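Local structure of diguanylate cyclase with PAS/PAC sensor (Marinobacter aquaeolei, 3H9W) at the interface of chains A and B. The protein probably makes cyclic di-GMP from two GTP molecules as a full-length enzyme, of which this piece is the N-terminal PAS sensor domain. Sequence-based numbering; all coordinates share one arbitrary frame. Chains: chain A/B, Diguanylate cyclase with PAS/PAC sensor.

The interface of chains A and B. Residues chain A 3-4, 104; chain B 67, 83, 85.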
# COMPACT_ATOMS: atom_id res chain seq x y z
N LYS A 3 9.91 3.51 -4.79
CA LYS A 3 9.16 3.80 -6.04
C LYS A 3 7.67 3.96 -5.73
O LYS A 3 6.99 4.77 -6.36
CB LYS A 3 9.35 2.66 -7.06
CG LYS A 3 8.86 1.30 -6.59
CD LYS A 3 7.71 0.79 -7.46
CE LYS A 3 7.25 -0.60 -7.04
NZ LYS A 3 6.65 -0.63 -5.68
N ALA A 4 7.18 3.19 -4.77
CA ALA A 4 5.78 3.27 -4.38
C ALA A 4 5.50 4.67 -3.86
O ALA A 4 6.35 5.29 -3.22
CB ALA A 4 5.47 2.24 -3.30
N PHE A 104 1.36 2.94 -7.64
CA PHE A 104 2.51 2.24 -8.20
C PHE A 104 2.61 2.45 -9.70
O PHE A 104 1.60 2.40 -10.41
CB PHE A 104 2.37 0.74 -7.96
CG PHE A 104 2.31 0.35 -6.51
CD1 PHE A 104 3.48 0.20 -5.77
CD2 PHE A 104 1.09 0.10 -5.89
CE1 PHE A 104 3.43 -0.18 -4.44
CE2 PHE A 104 1.03 -0.28 -4.55
CZ PHE A 104 2.20 -0.43 -3.83
N GLU B 67 10.37 -0.94 0.73
CA GLU B 67 9.68 -2.10 0.18
C GLU B 67 10.72 -3.19 -0.03
O GLU B 67 11.90 -2.89 -0.24
CB GLU B 67 9.01 -1.76 -1.15
CG GLU B 67 9.97 -1.49 -2.29
CD GLU B 67 9.26 -1.32 -3.62
OE1 GLU B 67 8.51 -0.33 -3.76
OE2 GLU B 67 9.45 -2.16 -4.52
N ARG B 83 5.84 -8.99 -2.29
CA ARG B 83 6.42 -7.66 -2.24
C ARG B 83 5.72 -7.01 -1.06
O ARG B 83 4.49 -6.92 -1.04
CB ARG B 83 6.14 -6.86 -3.52
CG ARG B 83 6.57 -5.38 -3.44
CD ARG B 83 6.66 -4.75 -4.83
NE ARG B 83 7.64 -5.48 -5.63
CZ ARG B 83 7.46 -5.89 -6.88
NH1 ARG B 83 6.32 -5.64 -7.52
NH2 ARG B 83 8.41 -6.60 -7.47
N VAL B 85 5.27 -3.58 0.97
CA VAL B 85 5.44 -2.14 0.81
C VAL B 85 5.04 -1.49 2.11
O VAL B 85 3.93 -1.69 2.60
CB VAL B 85 4.54 -1.59 -0.32
CG1 VAL B 85 4.78 -0.09 -0.49
CG2 VAL B 85 4.86 -2.32 -1.62
O HOH W 1 8.81 1.85 -2.59
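A:Lys3 and B:Glu67 illustrate how one carboxylate can tie an N-terminal segment to a neighbouring sheet. The two side chains cross at about a right angle, and the ammonium NZ of A:Lys3 forms a salt-bridging hydrogen bond of 2.7 Å with B:Glu67 OE1, reaching it from the syn side, 20° out of the carboxylate plane. Bends at chi2 (116°) and chi4 (65°) curl the lysine chain round this oxygen and bring NZ back to it, while A:Lys3 CG lies 3.3 Å from B:Glu67 OE1. On its own chain, the other carboxylate oxygen, B:Glu67 OE2, pairs more loosely with B:Arg83 NE at 3.9 Å; the acid thus lies between two basic groups, which would probably favour its charged form.

Water adds a second link. Water 1 lies 3.0 Å from the backbone N of A:Ala4 and also hydrogen-bonds to the backbone N of A:Lys3 and to B:Glu67 OE1, so the same oxygen serves the side chain and the main chain of the opposite segment. Replacing A:Lys3 by an alanine would probably leave B:Glu67 without this cross-chain cation, with its link to the backbone through water still possible.

Apolar packing lies alongside. CG1 of B:Val85 meets the methyl CB of A:Ala4 at 3.7 Å, while CG2 of B:Val85 touches ring atom CE1 of A:Phe104 at 3.8 Å.

Repeated by two-fold symmetry, the patch fastens each N-terminal segment onto the partner's PAS sheet in the deposited dimer; the structure alone does not show whether the full-length protein pairs this way.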